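Local atomic coordinates of alpha-glucosidase (Bacteroides thetaiotaomicron, PDB entry 5XFM), a protein that probably hydrolyses beta-L-arabinopyranosides and alpha-galactosides, as a bifunctional, calcium-containing member of glycoside hydrolase family 97. Residues Phe31-Tyr40 against Leu50-Asn58; Arg549-Val560 against Leu570-Leu580. The protein carries 1 engineered substitution. All blocks are in the same frame, centred on the assembly; numbering follows the deposited sequence.

The two contacts follow one another along the chain and lie in different regions of it, their centres about 42 Å apart and their nearest atoms about 19 Å apart, so that they do not meet. Contact 1 pairs strand 39-44 with strand 47-59 in an antiparallel sheet of the N-terminal family region. Contact 2 belongs to the C-terminal region, where strands 556-563, 567-574 and 577-584 are three neighbouring strands at one edge of a six-stranded antiparallel sheet, 556-563 being outermost within the chain. Between them in sequence comes the glycoside hydrolase region with its parallel, TIM-barrel-type sheet. Each contact lies within a beta hairpin of one of the two beta-rich regions that flank the barrel in family 97.

Contact 1: Phe31-Tyr40 against Leu50-Asn58; sequences FVQNETKPCY and LEKSPLGMN
With chi1 of 70°, Y40 carries its ring between its own backbone N and carbonyl carbon, and this lays one ring face over S53 CB, which sits 3.9 Å from the ring centroid as a CH-pi contact. K52 leaves the backbone with CG anti to the carbonyl carbon (chi1 -70°) and bends near its end, passing CE within 3.4 Å of C39 SG and setting NZ over the face of F31. This cation-pi pair has NZ 4.5 Å from the F31 ring centroid, and the carboxylate of E35 lies a little beyond salt-bridge range. Around Y40, L55 CD2 reaches Y40 CD1 at 3.6 Å, L50 CD2 approaches the hydroxyl end, and P54 O lies at the ring edge, in its plane. The backbones form an antiparallel beta hairpin, part of the N-terminal sheet: Y40 and S53 are a hydrogen-bonded pair, with Y40 N to S53 O 2.9 Å and S53 N to Y40 O 2.7 Å, the latter fairly straight at 164°. C39 and P54 follow as a non-hydrogen-bonded pair, and L55 N then reaches P38 O at 2.8 Å from above the carbonyl plane. Strand 136-147 borders the hairpin on the S53 strand, its G145 O receiving the hydroxyl of Y40 and its R147 N bonding to S53 OG. A leucine in place of Y40 would probably leave G145 O without its hydroxyl partner and S53 CB without an aromatic face. S53 OG also donates to E51 O at 2.7 Å, which ties the serine back across the corner at K52.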
loop_
_atom_site.group_PDB
_atom_site.type_symbol
_atom_site.label_atom_id
_atom_site.label_comp_id
_atom_site.label_asym_id
_atom_site.label_seq_id
_atom_site.Cartn_x
_atom_site.Cartn_y
_atom_site.Cartn_z
ATOM N N PHE A 31 -16.924 -23.847 10.716
ATOM C CA PHE A 31 -18.196 -24.541 10.600
ATOM C C PHE A 31 -18.313 -25.186 9.228
ATOM O O PHE A 31 -18.619 -24.512 8.244
ATOM C CB PHE A 31 -19.376 -23.582 10.806
ATOM C CG PHE A 31 -19.316 -22.780 12.079
ATOM C CD1 PHE A 31 -18.572 -21.613 12.152
ATOM C CD2 PHE A 31 -20.048 -23.174 13.192
ATOM C CE1 PHE A 31 -18.536 -20.868 13.325
ATOM C CE2 PHE A 31 -20.019 -22.436 14.366
ATOM C CZ PHE A 31 -19.263 -21.281 14.432
ATOM N N VAL A 32 -18.101 -26.495 9.168
ATOM C CA VAL A 32 -18.178 -27.228 7.909
ATOM C C VAL A 32 -19.182 -28.372 7.954
ATOM O O VAL A 32 -20.048 -28.485 7.090
ATOM C CB VAL A 32 -16.798 -27.796 7.515
ATOM C CG1 VAL A 32 -16.890 -28.605 6.222
ATOM C CG2 VAL A 32 -15.788 -26.670 7.397
ATOM N N GLN A 33 -19.043 -29.224 8.966
ATOM C CA GLN A 33 -19.893 -30.397 9.113
ATOM C C GLN A 33 -21.370 -30.020 9.213
ATOM O O GLN A 33 -21.745 -29.133 9.977
ATOM C CB GLN A 33 -19.480 -31.215 10.346
ATOM C CG GLN A 33 -18.104 -31.892 10.272
ATOM C CD GLN A 33 -17.939 -32.787 9.049
ATOM O OE1 GLN A 33 -17.000 -32.631 8.283
ATOM N NE2 GLN A 33 -18.879 -33.699 8.845
ATOM N N ASN A 34 -22.191 -30.707 8.421
ATOM C CA ASN A 34 -23.645 -30.521 8.380
ATOM C C ASN A 34 -24.111 -29.111 8.018
ATOM O O ASN A 34 -25.269 -28.747 8.244
ATOM C CB ASN A 34 -24.241 -30.912 9.734
ATOM C CG ASN A 34 -23.837 -32.305 10.163
ATOM O OD1 ASN A 34 -23.268 -32.492 11.239
ATOM N ND2 ASN A 34 -24.120 -33.293 9.318
ATOM N N GLU A 35 -23.221 -28.330 7.422
ATOM C CA GLU A 35 -23.584 -27.004 6.949
ATOM C C GLU A 35 -23.696 -26.967 5.438
ATOM O O GLU A 35 -22.855 -27.517 4.728
ATOM C CB GLU A 35 -22.576 -25.970 7.436
ATOM C CG GLU A 35 -22.714 -25.671 8.920
ATOM C CD GLU A 35 -24.121 -25.948 9.452
ATOM O OE1 GLU A 35 -25.032 -25.118 9.226
ATOM O OE2 GLU A 35 -24.311 -26.991 10.111
ATOM N N THR A 36 -24.774 -26.359 4.954
ATOM C CA THR A 36 -24.995 -26.217 3.525
ATOM C C THR A 36 -23.843 -25.429 2.911
ATOM O O THR A 36 -23.379 -25.719 1.811
ATOM C CB THR A 36 -26.327 -25.500 3.230
ATOM O OG1 THR A 36 -27.410 -26.269 3.767
ATOM C CG2 THR A 36 -26.525 -25.320 1.733
ATOM N N LYS A 37 -23.390 -24.423 3.641
ATOM C CA LYS A 37 -22.317 -23.576 3.168
ATOM C C LYS A 37 -21.212 -23.474 4.216
ATOM O O LYS A 37 -21.444 -22.977 5.320
ATOM C CB LYS A 37 -22.884 -22.205 2.797
ATOM C CG LYS A 37 -21.892 -21.211 2.280
ATOM C CD LYS A 37 -22.575 -20.232 1.323
ATOM C CE LYS A 37 -23.939 -19.794 1.826
ATOM N NZ LYS A 37 -24.776 -19.219 0.732
ATOM N N PRO A 38 -20.012 -23.975 3.887
ATOM C CA PRO A 38 -18.889 -23.917 4.822
ATOM C C PRO A 38 -18.581 -22.479 5.214
ATOM O O PRO A 38 -18.622 -21.588 4.366
ATOM C CB PRO A 38 -17.734 -24.532 4.025
ATOM C CG PRO A 38 -18.110 -24.332 2.601
ATOM C CD PRO A 38 -19.602 -24.508 2.577
ATOM N N CYS A 39 -18.283 -22.251 6.485
ATOM C CA CYS A 39 -18.059 -20.895 6.944
ATOM C C CYS A 39 -17.114 -20.831 8.136
ATOM O O CYS A 39 -16.749 -21.850 8.705
ATOM C CB CYS A 39 -19.399 -20.235 7.288
ATOM S SG CYS A 39 -20.424 -21.183 8.437
ATOM N N TYR A 40 -16.696 -19.617 8.477
ATOM C CA TYR A 40 -15.865 -19.372 9.647
ATOM C C TYR A 40 -16.408 -18.148 10.370
ATOM O O TYR A 40 -17.213 -17.409 9.812
ATOM C CB TYR A 40 -14.402 -19.163 9.248
ATOM C CG TYR A 40 -14.154 -17.860 8.524
ATOM C CD1 TYR A 40 -14.485 -17.721 7.184
ATOM C CD2 TYR A 40 -13.581 -16.773 9.176
ATOM C CE1 TYR A 40 -14.265 -16.538 6.510
ATOM C CE2 TYR A 40 -13.356 -15.585 8.509
ATOM C CZ TYR A 40 -13.702 -15.475 7.177
ATOM O OH TYR A 40 -13.488 -14.300 6.504
ATOM N N LEU A 50 -16.191 -10.886 13.234
ATOM C CA LEU A 50 -16.779 -11.370 11.996
ATOM C C LEU A 50 -17.789 -12.437 12.347
ATOM O O LEU A 50 -17.484 -13.359 13.099
ATOM C CB LEU A 50 -15.722 -11.954 11.054
ATOM C CG LEU A 50 -14.883 -11.014 10.187
ATOM C CD1 LEU A 50 -13.740 -10.444 11.005
ATOM C CD2 LEU A 50 -14.346 -11.770 8.977
ATOM N N GLU A 51 -19.003 -12.296 11.838
ATOM C CA GLU A 51 -19.973 -13.361 11.975
ATOM C C GLU A 51 -19.686 -14.439 10.944
ATOM O O GLU A 51 -18.694 -14.370 10.215
ATOM C CB GLU A 51 -21.401 -12.831 11.877
ATOM C CG GLU A 51 -21.691 -11.799 12.957
ATOM C CD GLU A 51 -23.118 -11.334 12.962
ATOM O OE1 GLU A 51 -23.641 -11.007 11.879
ATOM O OE2 GLU A 51 -23.731 -11.349 14.049
ATOM N N LYS A 52 -20.552 -15.440 10.898
ATOM C CA LYS A 52 -20.357 -16.571 10.013
ATOM C C LYS A 52 -20.179 -16.121 8.564
ATOM O O LYS A 52 -21.091 -15.583 7.929
ATOM C CB LYS A 52 -21.534 -17.516 10.174
ATOM C CG LYS A 52 -21.504 -18.194 11.541
ATOM C CD LYS A 52 -22.694 -19.081 11.761
ATOM C CE LYS A 52 -22.731 -20.172 10.736
ATOM N NZ LYS A 52 -23.285 -21.425 11.314
ATOM N N SER A 53 -18.964 -16.339 8.069
ATOM C CA SER A 53 -18.522 -15.833 6.773
ATOM C C SER A 53 -18.185 -16.989 5.847
ATOM O O SER A 53 -17.514 -17.932 6.254
ATOM C CB SER A 53 -17.298 -14.932 6.945
ATOM O OG SER A 53 -17.568 -13.840 7.807
ATOM N N PRO A 54 -18.643 -16.921 4.595
ATOM C CA PRO A 54 -18.559 -18.067 3.687
ATOM C C PRO A 54 -17.126 -18.440 3.296
ATOM O O PRO A 54 -16.240 -17.582 3.228
ATOM C CB PRO A 54 -19.353 -17.603 2.455
ATOM C CG PRO A 54 -20.131 -16.412 2.904
ATOM C CD PRO A 54 -19.321 -15.776 3.977
ATOM N N LEU A 55 -16.913 -19.733 3.080
ATOM C CA LEU A 55 -15.650 -20.266 2.580
ATOM C C LEU A 55 -15.913 -21.030 1.295
ATOM O O LEU A 55 -17.055 -21.367 0.989
ATOM C CB LEU A 55 -14.989 -21.188 3.607
ATOM C CG LEU A 55 -14.400 -20.595 4.884
ATOM C CD1 LEU A 55 -14.084 -21.702 5.873
ATOM C CD2 LEU A 55 -13.144 -19.809 4.552
ATOM N N GLY A 56 -14.865 -21.309 0.534
ATOM C CA GLY A 56 -15.021 -22.240 -0.565
ATOM C C GLY A 56 -14.764 -21.641 -1.921
ATOM O O GLY A 56 -14.315 -20.497 -2.033
ATOM N N MET A 57 -15.008 -22.437 -2.956
ATOM C CA MET A 57 -14.748 -21.984 -4.313
ATOM C C MET A 57 -15.442 -22.877 -5.330
ATOM O O MET A 57 -15.845 -23.991 -5.026
ATOM C CB MET A 57 -13.245 -21.935 -4.590
ATOM C CG MET A 57 -12.557 -23.281 -4.526
ATOM S SD MET A 57 -10.853 -23.151 -5.077
ATOM C CE MET A 57 -10.249 -21.980 -3.874
ATOM N N ASN A 58 -15.577 -22.353 -6.535
ATOM C CA ASN A 58 -16.092 -23.062 -7.689
ATOM C C ASN A 58 -14.965 -23.227 -8.707
ATOM O O ASN A 58 -14.323 -22.236 -9.114
ATOM C CB ASN A 58 -17.272 -22.276 -8.267
ATOM C CG ASN A 58 -17.927 -22.957 -9.446
ATOM O OD1 ASN A 58 -17.845 -24.164 -9.599
ATOM N ND2 ASN A 58 -18.594 -22.168 -10.290
#

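Contact 2: Arg549-Val560 against Leu570-Leu580; sequences RVPTTWDETRFV and LARRQGDTWYL
W554 receives R572 across one face of its indole: CD stands over the five-membered ring, 3.6 Å from its centroid, and the guanidinium continues past as a cation-pi partner. The edge of W554 meets the face of Y579 in a T-shaped pair with planes at 75°, while P551 CG lies over a face of Y579 in a CH-pi contact, 4.0 Å from the ring centroid. On this buried side R572 NH1 is satisfied by V520 O and L521 O of helix 512-521.

The more exposed side, with E556, R558 and R573, is held by charge. E556, extended with CG anti to its N (chi1 -171°), offers OE1 to R573 NE at 3.1 Å on the anti side of the carboxylate and OE2 to R558 NH1 at 2.6 Å on the syn side, so the carboxylate bridges two arginines. W578 lies beneath, its CZ2 against one face of the R558 guanidinium. Nearer the turn, the grip at Q574 is slack: NE2 to T553 OG1 is a weak bond of 3.4 Å.

D555 OD2 accepts G575 N at 2.8 Å, and D555 N and E556 O both bond to the backbone of R573, a classic beta bulge in an antiparallel sheet whose 567-574 and 577-584 strands are joined by a type II' turn.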
loop_
_atom_site.group_PDB
_atom_site.type_symbol
_atom_site.label_atom_id
_atom_site.label_comp_id
_atom_site.label_asym_id
_atom_site.label_seq_id
_atom_site.Cartn_x
_atom_site.Cartn_y
_atom_site.Cartn_z
ATOM N N ARG A 549 17.399 16.259 5.994
ATOM C CA ARG A 549 17.739 15.147 6.889
ATOM C C ARG A 549 16.687 14.047 6.939
ATOM O O ARG A 549 16.842 13.079 7.684
ATOM C CB ARG A 549 17.972 15.654 8.315
ATOM C CG ARG A 549 18.992 16.773 8.435
ATOM C CD ARG A 549 19.363 17.036 9.889
ATOM N NE ARG A 549 19.325 18.462 10.208
ATOM C CZ ARG A 549 18.584 18.997 11.178
ATOM N NH1 ARG A 549 17.821 18.224 11.944
ATOM N NH2 ARG A 549 18.610 20.308 11.388
ATOM N N VAL A 550 15.622 14.187 6.156
ATOM C CA VAL A 550 14.519 13.228 6.208
ATOM C C VAL A 550 14.929 11.793 5.827
ATOM O O VAL A 550 15.618 11.565 4.829
ATOM C CB VAL A 550 13.333 13.704 5.305
ATOM C CG1 VAL A 550 13.687 13.640 3.827
ATOM C CG2 VAL A 550 12.071 12.908 5.601
ATOM N N PRO A 551 14.524 10.817 6.652
ATOM C CA PRO A 551 14.726 9.405 6.317
ATOM C C PRO A 551 13.569 8.871 5.481
ATOM O O PRO A 551 12.507 9.495 5.451
ATOM C CB PRO A 551 14.793 8.717 7.685
ATOM C CG PRO A 551 14.216 9.703 8.680
ATOM C CD PRO A 551 13.915 10.995 7.980
ATOM N N THR A 552 13.782 7.760 4.781
ATOM C CA THR A 552 12.706 7.135 4.013
ATOM C C THR A 552 12.536 5.664 4.413
ATOM O O THR A 552 11.641 4.985 3.923
ATOM C CB THR A 552 12.938 7.230 2.482
ATOM O OG1 THR A 552 14.020 6.380 2.087
ATOM C CG2 THR A 552 13.233 8.663 2.062
ATOM N N THR A 553 13.412 5.175 5.288
ATOM C CA THR A 553 13.371 3.779 5.736
ATOM C C THR A 553 13.304 3.714 7.259
ATOM O O THR A 553 13.768 4.625 7.945
ATOM C CB THR A 553 14.600 2.991 5.256
ATOM O OG1 THR A 553 15.787 3.603 5.771
ATOM C CG2 THR A 553 14.660 2.974 3.730
ATOM N N TRP A 554 12.749 2.632 7.795
ATOM C CA TRP A 554 12.476 2.591 9.224
ATOM C C TRP A 554 12.812 1.259 9.879
ATOM O O TRP A 554 12.777 0.210 9.243
ATOM C CB TRP A 554 11.004 2.922 9.468
ATOM C CG TRP A 554 10.553 4.145 8.726
ATOM C CD1 TRP A 554 9.813 4.179 7.580
ATOM C CD2 TRP A 554 10.822 5.509 9.070
ATOM N NE1 TRP A 554 9.598 5.478 7.193
ATOM C CE2 TRP A 554 10.204 6.315 8.091
ATOM C CE3 TRP A 554 11.519 6.128 10.113
ATOM C CZ2 TRP A 554 10.266 7.709 8.121
ATOM C CZ3 TRP A 554 11.575 7.516 10.144
ATOM C CH2 TRP A 554 10.950 8.289 9.154
ATOM N N ASP A 555 13.155 1.317 11.159
ATOM C CA ASP A 555 13.410 0.114 11.934
ATOM C C ASP A 555 12.188 -0.318 12.739
ATOM O O ASP A 555 12.056 -1.489 13.093
ATOM C CB ASP A 555 14.607 0.322 12.865
ATOM C CG ASP A 555 15.922 0.304 12.121
ATOM O OD1 ASP A 555 16.165 -0.682 11.391
ATOM O OD2 ASP A 555 16.711 1.263 12.264
ATOM N N GLU A 556 11.290 0.625 13.007
ATOM C CA GLU A 556 10.149 0.369 13.882
ATOM C C GLU A 556 9.086 1.467 13.759
ATOM O O GLU A 556 9.403 2.633 13.501
ATOM C CB GLU A 556 10.615 0.252 15.336
ATOM C CG GLU A 556 9.546 -0.215 16.316
ATOM C CD GLU A 556 10.008 -0.130 17.759
ATOM O OE1 GLU A 556 11.225 0.068 17.986
ATOM O OE2 GLU A 556 9.152 -0.250 18.663
ATOM N N THR A 557 7.824 1.082 13.925
ATOM C CA THR A 557 6.719 2.027 13.849
ATOM C C THR A 557 5.766 1.789 15.011
ATOM O O THR A 557 5.330 0.663 15.245
ATOM C CB THR A 557 5.951 1.901 12.517
ATOM O OG1 THR A 557 6.805 2.287 11.433
ATOM C CG2 THR A 557 4.709 2.790 12.520
ATOM N N ARG A 558 5.434 2.849 15.736
ATOM C CA ARG A 558 4.520 2.716 16.859
ATOM C C ARG A 558 3.348 3.683 16.711
ATOM O O ARG A 558 3.535 4.891 16.510
ATOM C CB ARG A 558 5.262 2.930 18.182
ATOM C CG ARG A 558 6.354 1.882 18.423
ATOM C CD ARG A 558 6.301 1.244 19.810
ATOM N NE ARG A 558 6.828 2.097 20.872
ATOM C CZ ARG A 558 8.069 2.023 21.346
ATOM N NH1 ARG A 558 8.928 1.145 20.845
ATOM N NH2 ARG A 558 8.458 2.833 22.322
ATOM N N PHE A 559 2.137 3.136 16.790
ATOM C CA PHE A 559 0.924 3.944 16.781
ATOM C C PHE A 559 0.731 4.583 18.145
ATOM O O PHE A 559 0.725 3.902 19.169
ATOM C CB PHE A 559 -0.289 3.093 16.393
ATOM C CG PHE A 559 -1.600 3.830 16.457
ATOM C CD1 PHE A 559 -1.889 4.838 15.548
ATOM C CD2 PHE A 559 -2.558 3.491 17.405
ATOM C CE1 PHE A 559 -3.103 5.515 15.598
ATOM C CE2 PHE A 559 -3.777 4.159 17.461
ATOM C CZ PHE A 559 -4.049 5.174 16.555
ATOM N N VAL A 560 0.595 5.903 18.149
ATOM C CA VAL A 560 0.466 6.661 19.385
ATOM C C VAL A 560 -0.984 7.041 19.646
ATOM O O VAL A 560 -1.515 6.780 20.723
ATOM C CB VAL A 560 1.326 7.939 19.341
ATOM C CG1 VAL A 560 1.275 8.660 20.675
ATOM C CG2 VAL A 560 2.762 7.596 18.967
ATOM N N LEU A 570 1.676 9.158 14.972
ATOM C CA LEU A 570 2.521 7.964 15.005
ATOM C C LEU A 570 4.007 8.290 15.133
ATOM O O LEU A 570 4.467 9.354 14.709
ATOM C CB LEU A 570 2.275 7.071 13.783
ATOM C CG LEU A 570 2.494 7.501 12.339
ATOM C CD1 LEU A 570 3.952 7.354 11.891
ATOM C CD2 LEU A 570 1.586 6.663 11.466
ATOM N N ALA A 571 4.745 7.359 15.736
ATOM C CA ALA A 571 6.188 7.482 15.873
ATOM C C ALA A 571 6.911 6.390 15.099
ATOM O O ALA A 571 6.532 5.216 15.150
ATOM C CB ALA A 571 6.587 7.443 17.337
ATOM N N ARG A 572 7.955 6.797 14.382
ATOM C CA ARG A 572 8.795 5.894 13.603
ATOM C C ARG A 572 10.258 6.064 13.997
ATOM O O ARG A 572 10.731 7.182 14.198
ATOM C CB ARG A 572 8.620 6.146 12.101
ATOM C CG ARG A 572 7.328 5.607 11.520
ATOM C CD ARG A 572 7.211 5.882 10.022
ATOM N NE ARG A 572 6.464 4.817 9.357
ATOM C CZ ARG A 572 5.261 4.957 8.812
ATOM N NH1 ARG A 572 4.637 6.122 8.856
ATOM N NH2 ARG A 572 4.671 3.919 8.238
ATOM N N ARG A 573 10.965 4.945 14.108
ATOM C CA ARG A 573 12.359 4.949 14.523
ATOM C C ARG A 573 13.294 4.614 13.370
ATOM O O ARG A 573 13.000 3.726 12.566
ATOM C CB ARG A 573 12.581 3.956 15.673
ATOM C CG ARG A 573 14.036 3.818 16.115
ATOM C CD ARG A 573 14.174 2.935 17.349
ATOM N NE ARG A 573 13.776 1.550 17.109
ATOM C CZ ARG A 573 14.576 0.617 16.600
ATOM N NH1 ARG A 573 15.831 0.912 16.291
ATOM N NH2 ARG A 573 14.128 -0.619 16.415
ATOM N N GLN A 574 14.389 5.363 13.260
ATOM C CA GLN A 574 15.492 4.958 12.393
ATOM C C GLN A 574 16.777 4.950 13.201
ATOM O O GLN A 574 17.204 5.993 13.717
ATOM C CB GLN A 574 15.682 5.871 11.191
ATOM C CG GLN A 574 16.918 5.448 10.395
ATOM C CD GLN A 574 17.203 6.345 9.221
ATOM O OE1 GLN A 574 17.641 7.480 9.398
ATOM N NE2 GLN A 574 16.930 5.858 8.010
ATOM N N GLY A 575 17.395 3.779 13.306
ATOM C CA GLY A 575 18.546 3.620 14.165
ATOM C C GLY A 575 18.140 3.897 15.594
ATOM O O GLY A 575 17.271 3.229 16.146
ATOM N N ASP A 576 18.739 4.923 16.182
ATOM C CA ASP A 576 18.431 5.279 17.553
ATOM C C ASP A 576 17.584 6.550 17.607
ATOM O O ASP A 576 17.231 7.024 18.688
ATOM C CB ASP A 576 19.733 5.474 18.331
ATOM C CG ASP A 576 20.271 4.177 18.902
ATOM O OD1 ASP A 576 19.463 3.294 19.250
ATOM O OD2 ASP A 576 21.510 4.030 18.972
ATOM N N THR A 577 17.234 7.082 16.437
ATOM C CA THR A 577 16.484 8.338 16.363
ATOM C C THR A 577 14.978 8.137 16.218
ATOM O O THR A 577 14.519 7.468 15.285
ATOM C CB THR A 577 16.959 9.207 15.186
ATOM O OG1 THR A 577 18.388 9.200 15.125
ATOM C CG2 THR A 577 16.464 10.634 15.353
ATOM N N TRP A 578 14.213 8.749 17.117
ATOM C CA TRP A 578 12.756 8.673 17.049
ATOM C C TRP A 578 12.139 9.933 16.456
ATOM O O TRP A 578 12.527 11.064 16.793
ATOM C CB TRP A 578 12.150 8.411 18.434
ATOM C CG TRP A 578 12.095 6.954 18.813
ATOM C CD1 TRP A 578 12.957 6.285 19.632
ATOM C CD2 TRP A 578 11.122 5.989 18.382
ATOM N NE1 TRP A 578 12.582 4.963 19.738
ATOM C CE2 TRP A 578 11.461 4.758 18.979
ATOM C CE3 TRP A 578 10.001 6.048 17.548
ATOM C CZ2 TRP A 578 10.716 3.599 18.771
ATOM C CZ3 TRP A 578 9.268 4.898 17.340
ATOM C CH2 TRP A 578 9.626 3.689 17.951
ATOM N N TYR A 579 11.186 9.705 15.552
ATOM C CA TYR A 579 10.415 10.753 14.898
ATOM C C TYR A 579 8.925 10.593 15.207
ATOM O O TYR A 579 8.303 9.626 14.775
ATOM C CB TYR A 579 10.616 10.712 13.379
ATOM C CG TYR A 579 12.039 10.886 12.880
ATOM C CD1 TYR A 579 12.974 9.864 12.993
ATOM C CD2 TYR A 579 12.430 12.061 12.243
ATOM C CE1 TYR A 579 14.269 10.018 12.518
ATOM C CE2 TYR A 579 13.719 12.224 11.766
ATOM C CZ TYR A 579 14.632 11.202 11.906
ATOM O OH TYR A 579 15.911 11.363 11.431
ATOM N N LEU A 580 8.342 11.535 15.938
ATOM C CA LEU A 580 6.898 11.532 16.132
ATOM C C LEU A 580 6.249 12.566 15.215
ATOM O O LEU A 580 6.689 13.710 15.131
ATOM C CB LEU A 580 6.528 11.803 17.591
ATOM C CG LEU A 580 5.020 11.711 17.851
ATOM C CD1 LEU A 580 4.738 10.877 19.076
ATOM C CD2 LEU A 580 4.408 13.092 18.000
#